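Local coordinates for OsmC family protein (Rhodothermus marinus, PDB 5CML) that probably hydrolyses carboxyl esters as a serine esterase, this chain being the alpha/beta-hydrolase part of a longer protein that also carries an OsmC domain, at residues T5-A17 against N84-S96. Sequence-based numbering, arbitrary orientation.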
loop_
_atom_site.group_PDB
_atom_site.type_symbol
_atom_site.label_atom_id
_atom_site.label_comp_id
_atom_site.label_asym_id
_atom_site.label_seq_id
_atom_site.Cartn_x
_atom_site.Cartn_y
_atom_site.Cartn_z
ATOM N N THR A 5 -13.793 2.517 12.802
ATOM C CA THR A 5 -12.505 2.205 13.398
ATOM C C THR A 5 -12.505 0.732 13.783
ATOM O O THR A 5 -13.493 0.232 14.308
ATOM C CB THR A 5 -12.220 3.080 14.617
ATOM O OG1 THR A 5 -12.123 4.444 14.197
ATOM C CG2 THR A 5 -10.914 2.680 15.280
ATOM N N VAL A 6 -11.411 0.040 13.457
ATOM C CA VAL A 6 -11.250 -1.354 13.800
ATOM C C VAL A 6 -9.948 -1.551 14.525
ATOM O O VAL A 6 -9.017 -0.760 14.401
ATOM C CB VAL A 6 -11.287 -2.291 12.570
ATOM C CG1 VAL A 6 -12.577 -2.093 11.791
ATOM C CG2 VAL A 6 -10.060 -2.120 11.689
ATOM N N THR A 7 -9.900 -2.625 15.288
ATOM C CA THR A 7 -8.697 -3.010 15.999
ATOM C C THR A 7 -8.460 -4.501 15.804
ATOM O O THR A 7 -9.395 -5.281 15.683
ATOM C CB THR A 7 -8.796 -2.667 17.499
ATOM O OG1 THR A 7 -9.079 -1.270 17.649
ATOM C CG2 THR A 7 -7.512 -2.930 18.160
ATOM N N PHE A 8 -7.196 -4.884 15.745
ATOM C CA PHE A 8 -6.831 -6.283 15.637
ATOM C C PHE A 8 -5.430 -6.465 16.153
ATOM O O PHE A 8 -4.708 -5.493 16.356
ATOM C CB PHE A 8 -6.926 -6.795 14.201
ATOM C CG PHE A 8 -6.136 -5.980 13.211
ATOM C CD1 PHE A 8 -6.683 -4.859 12.625
ATOM C CD2 PHE A 8 -4.825 -6.332 12.894
ATOM C CE1 PHE A 8 -5.955 -4.105 11.720
ATOM C CE2 PHE A 8 -4.092 -5.587 12.003
ATOM C CZ PHE A 8 -4.662 -4.461 11.408
ATOM N N GLU A 9 -5.054 -7.720 16.363
ATOM C CA GLU A 9 -3.751 -8.039 16.933
ATOM C C GLU A 9 -2.824 -8.684 15.923
ATOM O O GLU A 9 -3.281 -9.342 14.994
ATOM C CB GLU A 9 -3.913 -8.967 18.131
ATOM C CG GLU A 9 -4.506 -8.287 19.339
ATOM C CD GLU A 9 -4.528 -9.188 20.559
ATOM O OE1 GLU A 9 -3.839 -10.235 20.550
ATOM O OE2 GLU A 9 -5.242 -8.846 21.524
ATOM N N ASN A 10 -1.520 -8.498 16.104
ATOM C CA ASN A 10 -0.563 -9.256 15.319
ATOM C C ASN A 10 -0.184 -10.504 16.108
ATOM O O ASN A 10 -0.774 -10.798 17.169
ATOM C CB ASN A 10 0.667 -8.407 14.936
ATOM C CG ASN A 10 1.427 -7.877 16.131
ATOM O OD1 ASN A 10 1.315 -8.396 17.240
ATOM N ND2 ASN A 10 2.218 -6.826 15.902
ATOM N N ASN A 11 0.771 -11.262 15.592
ATOM C CA ASN A 11 1.065 -12.553 16.192
ATOM C C ASN A 11 1.883 -12.431 17.494
ATOM O O ASN A 11 2.147 -13.436 18.158
ATOM C CB ASN A 11 1.761 -13.458 15.165
ATOM C CG ASN A 11 3.059 -12.890 14.657
ATOM O OD1 ASN A 11 3.697 -12.080 15.320
ATOM N ND2 ASN A 11 3.456 -13.308 13.459
ATOM N N ARG A 12 2.240 -11.202 17.868
ATOM C CA ARG A 12 2.848 -10.920 19.174
ATOM C C ARG A 12 1.843 -10.338 20.165
ATOM O O ARG A 12 2.202 -9.949 21.283
ATOM C CB ARG A 12 4.018 -9.960 19.019
ATOM C CG ARG A 12 5.110 -10.504 18.127
ATOM C CD ARG A 12 6.397 -9.706 18.245
ATOM N NE ARG A 12 7.414 -10.190 17.314
ATOM C CZ ARG A 12 8.087 -11.330 17.454
ATOM N NH1 ARG A 12 7.860 -12.132 18.491
ATOM N NH2 ARG A 12 8.989 -11.676 16.544
ATOM N N GLY A 13 0.581 -10.285 19.764
ATOM C CA GLY A 13 -0.468 -9.812 20.645
ATOM C C GLY A 13 -0.461 -8.306 20.795
ATOM O O GLY A 13 -1.064 -7.765 21.718
ATOM N N GLU A 14 0.213 -7.624 19.877
ATOM C CA GLU A 14 0.232 -6.168 19.871
ATOM C C GLU A 14 -1.003 -5.669 19.166
ATOM O O GLU A 14 -1.413 -6.221 18.146
ATOM C CB GLU A 14 1.493 -5.640 19.186
ATOM C CG GLU A 14 2.763 -5.929 19.984
ATOM C CD GLU A 14 4.025 -5.846 19.157
ATOM O OE1 GLU A 14 3.934 -5.509 17.952
ATOM O OE2 GLU A 14 5.111 -6.125 19.720
ATOM N N ARG A 15 -1.591 -4.619 19.718
ATOM C CA ARG A 15 -2.844 -4.096 19.201
ATOM C C ARG A 15 -2.593 -3.088 18.093
ATOM O O ARG A 15 -1.830 -2.146 18.265
ATOM C CB ARG A 15 -3.640 -3.456 20.330
ATOM C CG ARG A 15 -5.115 -3.496 20.112
ATOM C CD ARG A 15 -5.618 -4.930 19.975
ATOM N NE ARG A 15 -6.410 -5.394 21.109
ATOM C CZ ARG A 15 -7.388 -6.294 21.020
ATOM N NH1 ARG A 15 -7.736 -6.797 19.835
ATOM N NH2 ARG A 15 -8.040 -6.675 22.114
ATOM N N LEU A 16 -3.233 -3.312 16.953
ATOM C CA LEU A 16 -3.106 -2.435 15.796
ATOM C C LEU A 16 -4.456 -1.798 15.503
ATOM O O LEU A 16 -5.494 -2.408 15.747
ATOM C CB LEU A 16 -2.599 -3.230 14.586
ATOM C CG LEU A 16 -1.242 -3.920 14.771
ATOM C CD1 LEU A 16 -1.043 -5.042 13.784
ATOM C CD2 LEU A 16 -0.144 -2.889 14.617
ATOM N N ALA A 17 -4.451 -0.566 14.995
ATOM C CA ALA A 17 -5.701 0.102 14.625
ATOM C C ALA A 17 -5.714 0.374 13.138
ATOM O O ALA A 17 -4.669 0.551 12.509
ATOM C CB ALA A 17 -5.876 1.394 15.392
ATOM N N ASN A 84 6.069 -3.639 10.206
ATOM C CA ASN A 84 6.787 -4.673 9.482
ATOM C C ASN A 84 5.818 -5.504 8.640
ATOM O O ASN A 84 4.622 -5.210 8.576
ATOM C CB ASN A 84 7.571 -5.554 10.450
ATOM C CG ASN A 84 6.709 -6.153 11.547
ATOM O OD1 ASN A 84 5.485 -6.144 11.473
ATOM N ND2 ASN A 84 7.363 -6.702 12.570
ATOM N N PHE A 85 6.336 -6.535 7.990
ATOM C CA PHE A 85 5.518 -7.404 7.156
ATOM C C PHE A 85 4.440 -8.144 7.935
ATOM O O PHE A 85 3.321 -8.319 7.429
ATOM C CB PHE A 85 6.403 -8.411 6.428
ATOM C CG PHE A 85 7.105 -7.828 5.254
ATOM C CD1 PHE A 85 6.383 -7.399 4.160
ATOM C CD2 PHE A 85 8.467 -7.670 5.252
ATOM C CE1 PHE A 85 7.018 -6.848 3.071
ATOM C CE2 PHE A 85 9.117 -7.122 4.150
ATOM C CZ PHE A 85 8.386 -6.706 3.065
ATOM N N GLU A 86 4.762 -8.567 9.158
ATOM C CA GLU A 86 3.785 -9.261 9.990
ATOM C C GLU A 86 2.553 -8.404 10.288
ATOM O O GLU A 86 1.454 -8.923 10.349
ATOM C CB GLU A 86 4.418 -9.716 11.307
ATOM C CG GLU A 86 3.402 -10.086 12.423
ATOM C CD GLU A 86 2.213 -10.983 11.988
ATOM O OE1 GLU A 86 2.262 -11.678 10.943
ATOM O OE2 GLU A 86 1.198 -10.970 12.711
ATOM N N ASP A 87 2.722 -7.102 10.473
ATOM C CA ASP A 87 1.554 -6.250 10.690
ATOM C C ASP A 87 0.642 -6.242 9.475
ATOM O O ASP A 87 -0.572 -6.229 9.622
ATOM C CB ASP A 87 1.979 -4.827 11.044
ATOM C CG ASP A 87 2.668 -4.755 12.383
ATOM O OD1 ASP A 87 2.502 -5.695 13.189
ATOM O OD2 ASP A 87 3.386 -3.768 12.628
ATOM N N LEU A 88 1.207 -6.235 8.271
ATOM C CA LEU A 88 0.386 -6.310 7.062
ATOM C C LEU A 88 -0.315 -7.666 6.977
ATOM O O LEU A 88 -1.503 -7.741 6.665
ATOM C CB LEU A 88 1.237 -6.087 5.816
ATOM C CG LEU A 88 0.793 -4.978 4.889
ATOM C CD1 LEU A 88 0.612 -3.641 5.636
ATOM C CD2 LEU A 88 1.817 -4.868 3.768
ATOM N N ARG A 89 0.410 -8.741 7.286
ATOM C CA ARG A 89 -0.211 -10.062 7.293
ATOM C C ARG A 89 -1.341 -10.108 8.319
ATOM O O ARG A 89 -2.380 -10.700 8.047
ATOM C CB ARG A 89 0.825 -11.157 7.581
ATOM C CG ARG A 89 1.905 -11.254 6.524
ATOM C CD ARG A 89 2.970 -12.210 6.972
ATOM N NE ARG A 89 4.052 -12.241 5.995
ATOM C CZ ARG A 89 5.332 -12.053 6.281
ATOM N NH1 ARG A 89 5.733 -11.849 7.537
ATOM N NH2 ARG A 89 6.217 -12.073 5.297
ATOM N N ALA A 90 -1.145 -9.462 9.470
ATOM C CA ALA A 90 -2.156 -9.439 10.527
ATOM C C ALA A 90 -3.434 -8.739 10.054
ATOM O O ALA A 90 -4.565 -9.127 10.422
ATOM C CB ALA A 90 -1.604 -8.756 11.769
ATOM N N ALA A 91 -3.259 -7.719 9.220
ATOM C CA ALA A 91 -4.395 -6.992 8.697
ATOM C C ALA A 91 -5.167 -7.883 7.727
ATOM O O ALA A 91 -6.402 -7.843 7.670
ATOM C CB ALA A 91 -3.940 -5.715 7.997
ATOM N N CYS A 92 -4.432 -8.651 6.927
ATOM C CA CYS A 92 -5.052 -9.571 5.984
ATOM C C CYS A 92 -5.817 -10.674 6.727
ATOM O O CYS A 92 -6.934 -11.033 6.335
ATOM C CB CYS A 92 -4.015 -10.185 5.064
ATOM S SG CYS A 92 -3.335 -9.056 3.818
ATOM N N ARG A 93 -5.227 -11.193 7.803
ATOM C CA ARG A 93 -5.894 -12.218 8.622
ATOM C C ARG A 93 -7.170 -11.671 9.263
ATOM O O ARG A 93 -8.168 -12.383 9.374
ATOM C CB ARG A 93 -4.943 -12.765 9.699
ATOM C CG ARG A 93 -3.814 -13.616 9.083
ATOM C CD ARG A 93 -3.120 -14.486 10.114
ATOM N NE ARG A 93 -2.589 -13.686 11.204
ATOM C CZ ARG A 93 -1.384 -13.128 11.222
ATOM N NH1 ARG A 93 -0.534 -13.275 10.201
ATOM N NH2 ARG A 93 -1.020 -12.422 12.280
ATOM N N PHE A 94 -7.137 -10.407 9.672
ATOM C CA PHE A 94 -8.302 -9.763 10.271
ATOM C C PHE A 94 -9.442 -9.741 9.257
ATOM O O PHE A 94 -10.573 -10.102 9.574
ATOM C CB PHE A 94 -7.944 -8.349 10.734
ATOM C CG PHE A 94 -9.134 -7.468 10.996
ATOM C CD1 PHE A 94 -9.830 -7.560 12.183
ATOM C CD2 PHE A 94 -9.551 -6.538 10.057
ATOM C CE1 PHE A 94 -10.917 -6.748 12.427
ATOM C CE2 PHE A 94 -10.643 -5.725 10.312
ATOM C CZ PHE A 94 -11.321 -5.835 11.492
ATOM N N LEU A 95 -9.130 -9.358 8.015
ATOM C CA LEU A 95 -10.164 -9.320 6.977
ATOM C C LEU A 95 -10.700 -10.719 6.666
ATOM O O LEU A 95 -11.927 -10.910 6.506
ATOM C CB LEU A 95 -9.620 -8.653 5.708
ATOM C CG LEU A 95 -9.482 -7.135 5.763
ATOM C CD1 LEU A 95 -8.772 -6.685 4.498
ATOM C CD2 LEU A 95 -10.865 -6.417 5.900
ATOM N N SER A 96 -9.791 -11.694 6.605
ATOM C CA SER A 96 -10.186 -13.072 6.340
ATOM C C SER A 96 -11.138 -13.596 7.401
ATOM O O SER A 96 -12.099 -14.295 7.084
ATOM C CB SER A 96 -8.953 -13.987 6.259
ATOM O OG SER A 96 -8.217 -13.710 5.098
HETATM O O HOH W 1 -5.215 -10.341 12.832
HETATM O O HOH W 2 -2.720 -12.258 14.547
#
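The rings of Phe8 and Phe94 are nearly parallel but slid apart, centroids 5.2 Å from each other, with Phe8 CD1 over one face of Phe94 and Leu16 CB on one face of Phe8. The carbonyl O of Asp87 lies at the Phe8 edge, and Phe8 CZ reaches Ala91 CB at 3.7 Å. Phe94, its CG swung anti to the backbone N (chi1 163°), sends CZ to within 3.7 Å of Val6 CB. Asn11 stacks its amide on the Glu86 carboxylate, planes 9° apart, while Asn11 N reaches Glu86 OE2 (2.9 Å) on its anti side, tilted well out of the carboxylate plane. Arg93 NH2 meets the syn lone pair of Glu86 OE2 at 2.7 Å in a salt bridge, with OE2 lying in the guanidinium plane, so two donors grip this oxygen. Waters link Glu9 O to Ala90 O and to Arg93 NH2. Ala90 CB packs against Asn10 CA at 3.7 Å. Asn10 ND2 gives an almost straight bond to Asp87 OD1 (3.0 Å, 177°) and another to Glu14 OE1; Asn10 OD1 accepts from Arg12 N and Glu14 N on opposite faces of its plane. An alanine here would lose all four bonds, probably leaving the hairpin turn less firmly set and Asp87 OD1 without this donor. The Asx turn within a type I turn closes the hairpin at the edge of the mixed sheet, which packs on helix 85-98 in the alpha/beta-hydrolase fold.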